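Local structure of DUF3829 family protein (Bacteroides vulgatus, 4YJW) at residues 37-42 with 99-103; 105-110 with 121-127; 15-19 with 155-159; 20-25 with 66-70. The protein is of unknown function but is an all-alpha protein, probably made as a bacterial lipoprotein, folding as a single elongated chain of three long and three short helices. All coordinates share one frame; numbering follows the deposited sequence.

Overall arrangement
From the N terminus, helix 10-32 carries the first halves of contact 3 (15-19) and contact 4 (20-25). Contact 4 closes its loop at 66-70, tying in helix 64-71. Contact 1 opens inside that loop at 37-42 and closes beyond it at 99-103, so the two cross; it ties helix 35-44 to helix 79-111. Contact 2 joins 105-110 to 121-127, tying helix 79-111 to helix 121-159. Contact 3 closes last, at 155-159, bringing the far end of helix 121-159 to helix 10-32, and its loop encloses the other three. Contacts 1 and 2 share helix 79-111 and touch, as contacts 3 and 4 share helix 10-32 and touch; contacts 2 and 3 have centres about 47 Å apart.

Contact 1 of 4, residues 37-42 with 99-103; sequences EIKAVL and FYENY
Glu37 reaches across to Tyr100, its chain extended from CG, which is anti to the backbone N (chi1 -178°). Its CB lies 4.1 Å from Tyr100 OH, and CG comes closer, at 3.7 Å from the same oxygen. CD follows, near Tyr100 OH and CE2, at the ring edge. At the tip, Glu37 OE1 accepts a hydrogen bond from Tyr100 OH at 2.7 Å, using its anti lone pair. Carboxylate and ring planes stand 76° apart. Cutting Glu37 back to an alanine removes the carboxylate, which would probably leave the Tyr100 hydroxyl without this acceptor and its ring less firmly fixed.

Beside this bond the meeting is apolar. Val41 CG1 lies 3.6 Å from Phe99 CE2 and also touches Tyr103 CG, at 3.8 Å, wedging between the two aromatics; Tyr103 OH bonds to Pro55 O. Ile38 CG2 meets Phe99 CZ at 3.7 Å, while Leu42 CD2 and Ile38 O lie at the edge of that ring. The segment axes approach to 11.3 Å at 27°, a spacing filled by the aromatic rings. Ile38 and Leu42 also touch Ser134, so short helix 35-44 packs against two of the long helices, 79-111 and 121-159, as in an all-alpha bundle.

Contact 2 of 4, residues 105-110 with 121-127; sequences TYRLYM and ALADKIR
Tyr106 and Ala123 mark the register, their CA atoms 6.5 Å apart, where the two helical segments run nearly antiparallel (160°) with axes 10.3 Å from each other. Two tyrosines of 105-110 use their hydroxyls as acceptors. Arg127 NH2 donates to Tyr106 OH at 2.8 Å, with an N-H...O angle of 140°; the nitrogen lies at the ring edge, and the oxygen is tilted out of the guanidinium plane. The other end of the guanidinium is held within its own helix, where Arg127 NH1 makes a salt bridge of 3.0 Å to Asp124 OD1. With Arg127 NE bonded to Leu45 O, three nitrogens are engaged and the group's rotation is fixed.

Tyr109 points its hydroxyl at the first turn of helix 121-159. There Ala123 N donates to Tyr109 OH at 3.2 Å (146° at the hydrogen), so the phenol takes up an amide of that turn, which has no carbonyl four residues earlier within the helix to bond to. The same hydroxyl bonds to Asp118 OD1, and Asp118 OD2 takes Leu122 N. Over one face of the Tyr109 ring lies Leu122 CD2, a CH-pi contact 4.0 Å from the centroid. Between the two rings sits the Ala123 methyl, whose CB is 3.9 Å from Tyr106 CE1. Ile126 CD1 packs on Tyr106 CB at 3.9 Å, alongside Thr105 CG2. Segments joined by a short connection through helix 114-117 and packed antiparallel in this way form the turn end of an alpha-hairpin.

Contact 3 of 4, residues 15-19 with 155-159; sequences ANEVM and AKITL
Asn16 brings the flat side-chain group of this contact, a carboxamide whose oxygen end is met by both methyls of Leu159. Leu159 CD2 lies 3.3 Å from Asn16 OD1, and Leu159 CD1 is close behind, 3.5 Å from that oxygen. The amide nitrogen stands farther from the leucine, so the touch is made mainly by the carbonyl end. These are van der Waals contacts, and no hydrogen bond joins the two segments.

The centre of the contact is built from small residues. Ala15 and Ala155 approach to 4.5 Å between their CA atoms, a distance that larger side chains on both would hardly permit. Their methyls face each other, with Ala15 CB 3.9 Å from Ala155 CB. Ala15 CB also rests on Leu159 CG, at 3.8 Å, and on Thr158 CB. Farther along the helix, Val18 CG1 and the selenium of Met19, a selenomethionine, both cover Ala155 CB, the selenium (atom SE) at 3.9 Å. Two bends in the Met19 chain (chi2 -47°, chi3 -59°) curl it back over that methyl, while Met19 CG passes alongside Leu159 CD1 at 3.8 Å, the two chains running in opposite directions.

Crossing at 134° with axes only 9.1 Å apart, the segments form a close, alanine-centred helix crossing, which pins the start of helix 10-32 to the last turns of helix 121-159 at one end of the all-alpha bundle.

Contact 4 of 4, residues 20-25 with 66-70; sequences KYYDTS and DTVFV
Tyr21 and Val70 are neighbours where two helical segments cross at 129°, their axes 9.9 Å apart; the CA atoms of these two residues lie 6.5 Å from each other. This is helix-on-helix packing in an all-alpha bundle, the short helix 64-71 lying across the long helix 10-32.

Tyr21 makes the polar link. With CG anti to the backbone N (chi1 -169°), the ring reaches across to the end of the short helix, and Tyr21 OH donates to Val70 O at 2.7 Å. The bond lies in the carbonyl plane, on a lone pair, at a C=O...O angle of 134°. That carbonyl belongs to the last turn of helix 64-71, so the phenol serves an acceptor near the helix end. Val70 CG1 lies over one face of the ring, which also meets Phe77 edge-to-face. A phenylalanine in its place would probably leave Val70 O without this donor and let the end of the short helix shift.

Phe69 brings its edge to the backbone of the long helix, Phe69 CE2 coming within 3.6 Å of Tyr21 CA. The methyl of Thr24 fills the other half of the crossing: Thr24 CG2 touches Asp66 CG at 3.6 Å and Val70 CG1 at 3.7 Å. Its hydroxyl turns back instead, Thr24 OG1 donating to Lys20 O at 2.9 Å. Ser25, whose OG also bonds to Tyr89 OH of helix 79-111, does likewise: Ser25 N and Ser25 OG grip Tyr21 O from opposite faces of its carbonyl plane.

Contact 1 of 4, residues 37-42 with 99-103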
loop_
_atom_site.group_PDB
_atom_site.type_symbol
_atom_site.label_atom_id
_atom_site.label_comp_id
_atom_site.label_asym_id
_atom_site.label_seq_id
_atom_site.Cartn_x
_atom_site.Cartn_y
_atom_site.Cartn_z
ATOM N N GLU A 37 -12.228 0.555 0.317
ATOM C CA GLU A 37 -12.071 0.789 1.760
ATOM C C GLU A 37 -11.395 2.134 1.996
ATOM O O GLU A 37 -11.792 2.866 2.901
ATOM C CB GLU A 37 -11.262 -0.325 2.439
ATOM C CG GLU A 37 -11.148 -0.117 3.945
ATOM C CD GLU A 37 -10.675 -1.371 4.647
ATOM O OE1 GLU A 37 -9.463 -1.666 4.576
ATOM O OE2 GLU A 37 -11.532 -2.115 5.166
ATOM N N ILE A 38 -10.383 2.465 1.163
ATOM C CA ILE A 38 -9.676 3.759 1.266
ATOM C C ILE A 38 -10.694 4.896 1.078
ATOM O O ILE A 38 -10.716 5.854 1.874
ATOM C CB ILE A 38 -8.512 3.806 0.235
ATOM C CG1 ILE A 38 -7.397 2.813 0.672
ATOM C CG2 ILE A 38 -7.946 5.235 0.105
ATOM C CD1 ILE A 38 -6.435 2.384 -0.448
ATOM N N LYS A 39 -11.524 4.810 0.019
ATOM C CA LYS A 39 -12.577 5.808 -0.207
ATOM C C LYS A 39 -13.541 5.897 0.976
ATOM O O LYS A 39 -13.991 7.011 1.305
ATOM C CB LYS A 39 -13.385 5.480 -1.483
ATOM C CG LYS A 39 -12.629 5.693 -2.784
ATOM C CD LYS A 39 -13.561 5.290 -3.941
ATOM C CE LYS A 39 -12.857 4.827 -5.183
ATOM N NZ LYS A 39 -13.822 4.262 -6.169
ATOM N N ALA A 40 -13.910 4.735 1.587
ATOM C CA ALA A 40 -14.839 4.731 2.739
ATOM C C ALA A 40 -14.208 5.429 3.961
ATOM O O ALA A 40 -14.883 6.197 4.647
ATOM C CB ALA A 40 -15.260 3.303 3.094
ATOM N N VAL A 41 -12.900 5.205 4.193
ATOM C CA VAL A 41 -12.178 5.861 5.300
ATOM C C VAL A 41 -12.146 7.384 5.047
ATOM O O VAL A 41 -12.379 8.162 5.965
ATOM C CB VAL A 41 -10.762 5.266 5.492
ATOM C CG1 VAL A 41 -9.909 6.167 6.408
ATOM C CG2 VAL A 41 -10.875 3.845 6.075
ATOM N N LEU A 42 -11.923 7.810 3.808
ATOM C CA LEU A 42 -11.952 9.260 3.528
ATOM C C LEU A 42 -13.334 9.851 3.838
ATOM O O LEU A 42 -13.416 10.903 4.439
ATOM C CB LEU A 42 -11.555 9.539 2.078
ATOM C CG LEU A 42 -10.096 9.220 1.708
ATOM C CD1 LEU A 42 -9.879 9.406 0.226
ATOM C CD2 LEU A 42 -9.117 10.126 2.457
ATOM N N PHE A 99 -1.903 5.519 6.879
ATOM C CA PHE A 99 -3.294 5.744 6.492
ATOM C C PHE A 99 -4.265 5.175 7.531
ATOM O O PHE A 99 -5.176 5.886 7.982
ATOM C CB PHE A 99 -3.583 5.153 5.096
ATOM C CG PHE A 99 -4.964 5.524 4.595
ATOM C CD1 PHE A 99 -5.207 6.782 4.043
ATOM C CD2 PHE A 99 -6.029 4.623 4.703
ATOM C CE1 PHE A 99 -6.490 7.113 3.560
ATOM C CE2 PHE A 99 -7.314 4.968 4.259
ATOM C CZ PHE A 99 -7.528 6.204 3.663
ATOM N N TYR A 100 -4.063 3.919 7.935
ATOM C CA TYR A 100 -4.980 3.289 8.897
ATOM C C TYR A 100 -4.720 3.736 10.318
ATOM O O TYR A 100 -5.679 3.927 11.060
ATOM C CB TYR A 100 -4.916 1.760 8.768
ATOM C CG TYR A 100 -5.601 1.283 7.510
ATOM C CD1 TYR A 100 -4.899 1.174 6.312
ATOM C CD2 TYR A 100 -6.960 0.969 7.504
ATOM C CE1 TYR A 100 -5.515 0.753 5.148
ATOM C CE2 TYR A 100 -7.592 0.527 6.339
ATOM C CZ TYR A 100 -6.856 0.405 5.166
ATOM O OH TYR A 100 -7.435 -0.042 4.013
ATOM N N GLU A 101 -3.452 3.984 10.702
ATOM C CA GLU A 101 -3.174 4.486 12.058
ATOM C C GLU A 101 -3.723 5.917 12.239
ATOM O O GLU A 101 -4.224 6.236 13.321
ATOM C CB GLU A 101 -1.671 4.449 12.387
ATOM C CG GLU A 101 -1.181 3.030 12.710
ATOM C CD GLU A 101 -1.799 2.340 13.921
ATOM O OE1 GLU A 101 -2.077 3.029 14.927
ATOM O OE2 GLU A 101 -1.970 1.102 13.881
ATOM N N ASN A 102 -3.583 6.789 11.202
ATOM C CA ASN A 102 -4.109 8.165 11.271
ATOM C C ASN A 102 -5.618 8.140 11.487
ATOM O O ASN A 102 -6.122 8.942 12.270
ATOM C CB ASN A 102 -3.783 8.963 9.999
ATOM C CG ASN A 102 -2.362 9.435 9.903
ATOM O OD1 ASN A 102 -1.618 9.457 10.889
ATOM N ND2 ASN A 102 -1.937 9.805 8.688
ATOM N N TYR A 103 -6.332 7.233 10.801
ATOM C CA TYR A 103 -7.795 7.135 10.971
ATOM C C TYR A 103 -8.126 6.648 12.396
ATOM O O TYR A 103 -9.044 7.169 13.025
ATOM C CB TYR A 103 -8.455 6.223 9.926
ATOM C CG TYR A 103 -9.943 6.079 10.177
ATOM C CD1 TYR A 103 -10.793 7.185 10.085
ATOM C CD2 TYR A 103 -10.465 4.903 10.712
ATOM C CE1 TYR A 103 -12.131 7.110 10.467
ATOM C CE2 TYR A 103 -11.819 4.803 11.062
ATOM C CZ TYR A 103 -12.645 5.912 10.942
ATOM O OH TYR A 103 -13.966 5.833 11.317
#

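Contact 2 of 4, residues 105-110 with 121-127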
loop_
_atom_site.group_PDB
_atom_site.type_symbol
_atom_site.label_atom_id
_atom_site.label_comp_id
_atom_site.label_asym_id
_atom_site.label_seq_id
_atom_site.Cartn_x
_atom_site.Cartn_y
_atom_site.Cartn_z
ATOM N N THR A 105 -6.338 7.159 15.156
ATOM C CA THR A 105 -6.068 8.352 15.978
ATOM C C THR A 105 -7.226 9.331 15.872
ATOM O O THR A 105 -7.721 9.811 16.890
ATOM C CB THR A 105 -4.764 9.008 15.532
ATOM O OG1 THR A 105 -3.737 8.057 15.722
ATOM C CG2 THR A 105 -4.428 10.264 16.335
ATOM N N TYR A 106 -7.610 9.655 14.634
ATOM C CA TYR A 106 -8.701 10.578 14.339
ATOM C C TYR A 106 -9.976 10.143 15.054
ATOM O O TYR A 106 -10.590 10.960 15.720
ATOM C CB TYR A 106 -8.936 10.646 12.814
ATOM C CG TYR A 106 -10.107 11.526 12.428
ATOM C CD1 TYR A 106 -9.931 12.891 12.184
ATOM C CD2 TYR A 106 -11.379 10.988 12.243
ATOM C CE1 TYR A 106 -11.003 13.701 11.805
ATOM C CE2 TYR A 106 -12.463 11.793 11.880
ATOM C CZ TYR A 106 -12.263 13.144 11.651
ATOM O OH TYR A 106 -13.334 13.945 11.304
ATOM N N ARG A 107 -10.401 8.879 14.875
ATOM C CA ARG A 107 -11.650 8.402 15.497
ATOM C C ARG A 107 -11.631 8.549 17.038
ATOM O O ARG A 107 -12.604 9.054 17.610
ATOM C CB ARG A 107 -11.914 6.950 15.100
ATOM C CG ARG A 107 -13.138 6.340 15.814
ATOM C CD ARG A 107 -13.400 4.924 15.318
ATOM N NE ARG A 107 -14.439 4.277 16.126
ATOM C CZ ARG A 107 -14.208 3.658 17.280
ATOM N NH1 ARG A 107 -12.974 3.594 17.774
ATOM N NH2 ARG A 107 -15.206 3.102 17.951
ATOM N N LEU A 108 -10.527 8.182 17.688
ATOM C CA LEU A 108 -10.411 8.278 19.153
ATOM C C LEU A 108 -10.417 9.737 19.633
ATOM O O LEU A 108 -11.048 10.047 20.650
ATOM C CB LEU A 108 -9.144 7.557 19.625
ATOM C CG LEU A 108 -9.081 6.029 19.296
ATOM C CD1 LEU A 108 -7.876 5.364 19.990
ATOM C CD2 LEU A 108 -10.394 5.294 19.679
ATOM N N TYR A 109 -9.758 10.626 18.874
ATOM C CA TYR A 109 -9.654 12.063 19.159
ATOM C C TYR A 109 -11.020 12.748 18.956
ATOM O O TYR A 109 -11.342 13.685 19.693
ATOM C CB TYR A 109 -8.518 12.658 18.289
ATOM C CG TYR A 109 -8.645 14.108 17.864
ATOM C CD1 TYR A 109 -9.301 14.450 16.681
ATOM C CD2 TYR A 109 -7.936 15.109 18.521
ATOM C CE1 TYR A 109 -9.347 15.769 16.233
ATOM C CE2 TYR A 109 -7.999 16.438 18.098
ATOM C CZ TYR A 109 -8.688 16.757 16.938
ATOM O OH TYR A 109 -8.745 18.054 16.486
HETATM N N MSE A 110 -11.825 12.304 17.964
HETATM C CA MSE A 110 -13.168 12.882 17.794
HETATM C C MSE A 110 -14.103 12.378 18.921
HETATM O O MSE A 110 -14.826 13.171 19.538
HETATM C CB MSE A 110 -13.779 12.495 16.415
HETATM C CG MSE A 110 -13.053 13.094 15.202
HETATM SE SE MSE A 110 -12.845 15.049 15.301
HETATM C CE MSE A 110 -14.756 15.550 15.240
ATOM N N ALA A 121 -7.722 21.301 15.014
ATOM C CA ALA A 121 -6.418 21.449 14.344
ATOM C C ALA A 121 -5.867 20.085 13.920
ATOM O O ALA A 121 -5.434 19.924 12.774
ATOM C CB ALA A 121 -5.421 22.159 15.237
ATOM N N LEU A 122 -5.914 19.090 14.824
ATOM C CA LEU A 122 -5.441 17.752 14.449
ATOM C C LEU A 122 -6.404 17.117 13.419
ATOM O O LEU A 122 -5.939 16.410 12.530
ATOM C CB LEU A 122 -5.267 16.844 15.684
ATOM C CG LEU A 122 -4.725 15.428 15.387
ATOM C CD1 LEU A 122 -3.283 15.470 14.871
ATOM C CD2 LEU A 122 -4.844 14.529 16.584
ATOM N N ALA A 123 -7.729 17.395 13.513
ATOM C CA ALA A 123 -8.698 16.856 12.539
ATOM C C ALA A 123 -8.316 17.297 11.126
ATOM O O ALA A 123 -8.236 16.450 10.244
ATOM C CB ALA A 123 -10.119 17.337 12.873
ATOM N N ASP A 124 -8.027 18.609 10.931
ATOM C CA ASP A 124 -7.667 19.144 9.612
ATOM C C ASP A 124 -6.298 18.640 9.158
ATOM O O ASP A 124 -6.135 18.342 7.973
ATOM C CB ASP A 124 -7.721 20.671 9.592
ATOM C CG ASP A 124 -9.139 21.215 9.483
ATOM O OD1 ASP A 124 -10.055 20.453 9.028
ATOM O OD2 ASP A 124 -9.330 22.398 9.775
ATOM N N LYS A 125 -5.324 18.510 10.091
ATOM C CA LYS A 125 -3.994 17.976 9.733
ATOM C C LYS A 125 -4.136 16.547 9.186
ATOM O O LYS A 125 -3.526 16.191 8.172
ATOM C CB LYS A 125 -3.085 17.996 10.975
ATOM C CG LYS A 125 -1.656 17.524 10.716
ATOM C CD LYS A 125 -0.785 17.745 11.955
ATOM C CE LYS A 125 0.619 17.191 11.795
ATOM N NZ LYS A 125 1.450 18.028 10.892
ATOM N N ILE A 126 -4.931 15.720 9.884
ATOM C CA ILE A 126 -5.164 14.327 9.501
ATOM C C ILE A 126 -5.921 14.269 8.169
ATOM O O ILE A 126 -5.521 13.504 7.291
ATOM C CB ILE A 126 -5.902 13.527 10.623
ATOM C CG1 ILE A 126 -4.946 13.302 11.824
ATOM C CG2 ILE A 126 -6.428 12.169 10.068
ATOM C CD1 ILE A 126 -5.585 12.655 13.135
ATOM N N ARG A 127 -6.968 15.087 7.994
ATOM C CA ARG A 127 -7.723 15.070 6.710
ATOM C C ARG A 127 -6.799 15.360 5.523
ATOM O O ARG A 127 -6.887 14.690 4.488
ATOM C CB ARG A 127 -8.875 16.104 6.731
ATOM C CG ARG A 127 -10.022 15.671 7.649
ATOM C CD ARG A 127 -10.913 16.854 7.980
ATOM N NE ARG A 127 -11.934 16.420 8.931
ATOM C CZ ARG A 127 -12.467 17.176 9.876
ATOM N NH1 ARG A 127 -12.091 18.450 10.015
ATOM N NH2 ARG A 127 -13.399 16.682 10.675
#

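Contact 3 of 4, residues 15-19 with 155-159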
loop_
_atom_site.group_PDB
_atom_site.type_symbol
_atom_site.label_atom_id
_atom_site.label_comp_id
_atom_site.label_asym_id
_atom_site.label_seq_id
_atom_site.Cartn_x
_atom_site.Cartn_y
_atom_site.Cartn_z
ATOM N N ALA A 15 14.026 -16.382 -14.410
ATOM C CA ALA A 15 12.700 -16.146 -14.972
ATOM C C ALA A 15 11.621 -16.774 -14.093
ATOM O O ALA A 15 10.570 -16.164 -13.907
ATOM C CB ALA A 15 12.615 -16.690 -16.390
ATOM N N ASN A 16 11.888 -17.970 -13.514
ATOM C CA ASN A 16 10.923 -18.608 -12.619
ATOM C C ASN A 16 10.737 -17.779 -11.360
ATOM O O ASN A 16 9.621 -17.714 -10.838
ATOM C CB ASN A 16 11.353 -20.026 -12.257
ATOM C CG ASN A 16 11.089 -21.022 -13.354
ATOM O OD1 ASN A 16 10.050 -20.974 -14.039
ATOM N ND2 ASN A 16 12.014 -21.966 -13.524
ATOM N N GLU A 17 11.817 -17.139 -10.878
ATOM C CA GLU A 17 11.749 -16.286 -9.687
ATOM C C GLU A 17 10.987 -15.014 -10.019
ATOM O O GLU A 17 10.225 -14.534 -9.187
ATOM C CB GLU A 17 13.145 -15.957 -9.108
ATOM C CG GLU A 17 13.892 -17.176 -8.565
ATOM C CD GLU A 17 13.134 -17.971 -7.512
ATOM O OE1 GLU A 17 12.685 -17.366 -6.509
ATOM O OE2 GLU A 17 12.929 -19.186 -7.731
ATOM N N VAL A 18 11.173 -14.458 -11.233
ATOM C CA VAL A 18 10.403 -13.270 -11.638
ATOM C C VAL A 18 8.900 -13.607 -11.594
ATOM O O VAL A 18 8.121 -12.823 -11.051
ATOM C CB VAL A 18 10.839 -12.754 -13.042
ATOM C CG1 VAL A 18 9.886 -11.670 -13.561
ATOM C CG2 VAL A 18 12.274 -12.227 -13.000
HETATM N N MSE A 19 8.502 -14.788 -12.112
HETATM C CA MSE A 19 7.084 -15.202 -12.103
HETATM C C MSE A 19 6.543 -15.321 -10.663
HETATM O O MSE A 19 5.409 -14.920 -10.396
HETATM C CB MSE A 19 6.883 -16.535 -12.862
HETATM C CG MSE A 19 7.219 -16.457 -14.356
HETATM SE SE MSE A 19 6.457 -14.899 -15.269
HETATM C CE MSE A 19 4.569 -15.185 -14.928
ATOM N N ALA A 155 10.397 -12.674 -18.914
ATOM C CA ALA A 155 10.466 -13.964 -18.219
ATOM C C ALA A 155 9.690 -15.027 -19.002
ATOM O O ALA A 155 10.150 -16.166 -19.126
ATOM C CB ALA A 155 9.916 -13.835 -16.798
ATOM N N LYS A 156 8.534 -14.648 -19.562
ATOM C CA LYS A 156 7.723 -15.554 -20.380
ATOM C C LYS A 156 8.516 -15.976 -21.635
ATOM O O LYS A 156 8.503 -17.160 -21.987
ATOM C CB LYS A 156 6.384 -14.909 -20.744
ATOM C CG LYS A 156 5.418 -14.846 -19.564
ATOM C CD LYS A 156 4.099 -14.211 -19.974
ATOM C CE LYS A 156 3.192 -13.967 -18.800
ATOM N NZ LYS A 156 1.903 -13.369 -19.229
ATOM N N ILE A 157 9.291 -15.039 -22.237
ATOM C CA ILE A 157 10.163 -15.340 -23.389
ATOM C C ILE A 157 11.175 -16.435 -22.992
ATOM O O ILE A 157 11.303 -17.432 -23.706
ATOM C CB ILE A 157 10.892 -14.067 -23.914
ATOM C CG1 ILE A 157 9.908 -13.084 -24.588
ATOM C CG2 ILE A 157 12.077 -14.430 -24.845
ATOM C CD1 ILE A 157 10.464 -11.656 -24.751
ATOM N N THR A 158 11.874 -16.250 -21.852
ATOM C CA THR A 158 12.877 -17.201 -21.368
ATOM C C THR A 158 12.238 -18.570 -21.096
ATOM O O THR A 158 12.843 -19.586 -21.446
ATOM C CB THR A 158 13.599 -16.643 -20.123
ATOM O OG1 THR A 158 14.146 -15.357 -20.438
ATOM C CG2 THR A 158 14.724 -17.547 -19.633
ATOM N N LEU A 159 11.002 -18.595 -20.560
ATOM C CA LEU A 159 10.323 -19.843 -20.177
ATOM C C LEU A 159 9.528 -20.545 -21.300
ATOM O O LEU A 159 9.011 -21.641 -21.054
ATOM C CB LEU A 159 9.403 -19.618 -18.967
ATOM C CG LEU A 159 10.106 -19.254 -17.668
ATOM C CD1 LEU A 159 9.101 -18.846 -16.604
ATOM C CD2 LEU A 159 11.017 -20.383 -17.180
#

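Contact 4 of 4, residues 20-25 with 66-70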
loop_
_atom_site.group_PDB
_atom_site.type_symbol
_atom_site.label_atom_id
_atom_site.label_comp_id
_atom_site.label_asym_id
_atom_site.label_seq_id
_atom_site.Cartn_x
_atom_site.Cartn_y
_atom_site.Cartn_z
ATOM N N LYS A 20 7.362 -15.844 -9.739
ATOM C CA LYS A 20 6.971 -15.990 -8.324
ATOM C C LYS A 20 6.755 -14.606 -7.724
ATOM O O LYS A 20 5.742 -14.375 -7.058
ATOM C CB LYS A 20 8.005 -16.783 -7.519
ATOM C CG LYS A 20 8.168 -18.246 -7.976
ATOM C CD LYS A 20 9.269 -18.959 -7.151
ATOM C CE LYS A 20 9.574 -20.322 -7.731
ATOM N NZ LYS A 20 10.778 -20.941 -7.090
ATOM N N TYR A 21 7.693 -13.680 -7.998
ATOM C CA TYR A 21 7.628 -12.303 -7.508
ATOM C C TYR A 21 6.381 -11.599 -8.047
ATOM O O TYR A 21 5.669 -10.934 -7.291
ATOM C CB TYR A 21 8.908 -11.538 -7.891
ATOM C CG TYR A 21 9.024 -10.197 -7.190
ATOM C CD1 TYR A 21 8.404 -9.060 -7.711
ATOM C CD2 TYR A 21 9.814 -10.048 -6.053
ATOM C CE1 TYR A 21 8.509 -7.823 -7.078
ATOM C CE2 TYR A 21 9.943 -8.807 -5.422
ATOM C CZ TYR A 21 9.287 -7.699 -5.941
ATOM O OH TYR A 21 9.387 -6.461 -5.348
ATOM N N TYR A 22 6.086 -11.787 -9.346
ATOM C CA TYR A 22 4.899 -11.173 -9.952
ATOM C C TYR A 22 3.611 -11.755 -9.354
ATOM O O TYR A 22 2.711 -10.996 -8.986
ATOM C CB TYR A 22 4.913 -11.372 -11.461
ATOM C CG TYR A 22 3.688 -10.823 -12.159
ATOM C CD1 TYR A 22 3.380 -9.465 -12.109
ATOM C CD2 TYR A 22 2.883 -11.644 -12.942
ATOM C CE1 TYR A 22 2.276 -8.946 -12.785
ATOM C CE2 TYR A 22 1.792 -11.128 -13.650
ATOM C CZ TYR A 22 1.475 -9.786 -13.539
ATOM O OH TYR A 22 0.390 -9.278 -14.217
ATOM N N ASP A 23 3.513 -13.086 -9.272
ATOM C CA ASP A 23 2.322 -13.734 -8.695
ATOM C C ASP A 23 2.064 -13.251 -7.250
ATOM O O ASP A 23 0.922 -12.942 -6.912
ATOM C CB ASP A 23 2.464 -15.270 -8.745
ATOM C CG ASP A 23 2.414 -15.852 -10.153
ATOM O OD1 ASP A 23 1.812 -15.205 -11.049
ATOM O OD2 ASP A 23 2.968 -16.953 -10.359
ATOM N N THR A 24 3.130 -13.142 -6.417
ATOM C CA THR A 24 3.024 -12.694 -5.020
ATOM C C THR A 24 2.605 -11.217 -5.026
ATOM O O THR A 24 1.694 -10.842 -4.279
ATOM C CB THR A 24 4.354 -12.947 -4.284
ATOM O OG1 THR A 24 4.645 -14.359 -4.348
ATOM C CG2 THR A 24 4.299 -12.510 -2.828
ATOM N N SER A 25 3.216 -10.400 -5.918
ATOM C CA SER A 25 2.871 -8.974 -6.046
ATOM C C SER A 25 1.388 -8.807 -6.369
ATOM O O SER A 25 0.732 -7.961 -5.768
ATOM C CB SER A 25 3.715 -8.297 -7.122
ATOM O OG SER A 25 5.039 -8.138 -6.634
ATOM N N ASP A 66 5.124 -13.226 2.516
ATOM C CA ASP A 66 4.951 -12.579 1.197
ATOM C C ASP A 66 5.496 -11.142 1.211
ATOM O O ASP A 66 6.091 -10.698 0.226
ATOM C CB ASP A 66 3.478 -12.564 0.771
ATOM C CG ASP A 66 2.956 -13.904 0.265
ATOM O OD1 ASP A 66 3.770 -14.841 0.103
ATOM O OD2 ASP A 66 1.742 -14.006 0.022
ATOM N N THR A 67 5.303 -10.426 2.332
ATOM C CA THR A 67 5.795 -9.054 2.539
ATOM C C THR A 67 7.328 -9.058 2.446
ATOM O O THR A 67 7.895 -8.234 1.731
ATOM C CB THR A 67 5.294 -8.493 3.888
ATOM O OG1 THR A 67 3.868 -8.445 3.858
ATOM C CG2 THR A 67 5.796 -7.088 4.153
ATOM N N VAL A 68 7.978 -9.985 3.156
ATOM C CA VAL A 68 9.444 -10.117 3.133
ATOM C C VAL A 68 9.922 -10.383 1.690
ATOM O O VAL A 68 10.900 -9.769 1.233
ATOM C CB VAL A 68 9.939 -11.226 4.097
ATOM C CG1 VAL A 68 11.438 -11.484 3.921
ATOM C CG2 VAL A 68 9.610 -10.877 5.543
ATOM N N PHE A 69 9.236 -11.298 0.988
ATOM C CA PHE A 69 9.625 -11.680 -0.359
ATOM C C PHE A 69 9.582 -10.483 -1.310
ATOM O O PHE A 69 10.560 -10.250 -2.024
ATOM C CB PHE A 69 8.761 -12.845 -0.891
ATOM C CG PHE A 69 9.251 -13.448 -2.195
ATOM C CD1 PHE A 69 10.392 -14.246 -2.228
ATOM C CD2 PHE A 69 8.535 -13.275 -3.377
ATOM C CE1 PHE A 69 10.834 -14.817 -3.429
ATOM C CE2 PHE A 69 8.975 -13.847 -4.570
ATOM C CZ PHE A 69 10.131 -14.596 -4.595
ATOM N N VAL A 70 8.488 -9.708 -1.301
ATOM C CA VAL A 70 8.369 -8.596 -2.251
ATOM C C VAL A 70 9.216 -7.378 -1.814
ATOM O O VAL A 70 9.574 -6.564 -2.665
ATOM C CB VAL A 70 6.914 -8.190 -2.548
ATOM C CG1 VAL A 70 6.143 -9.355 -3.192
ATOM C CG2 VAL A 70 6.190 -7.634 -1.305
#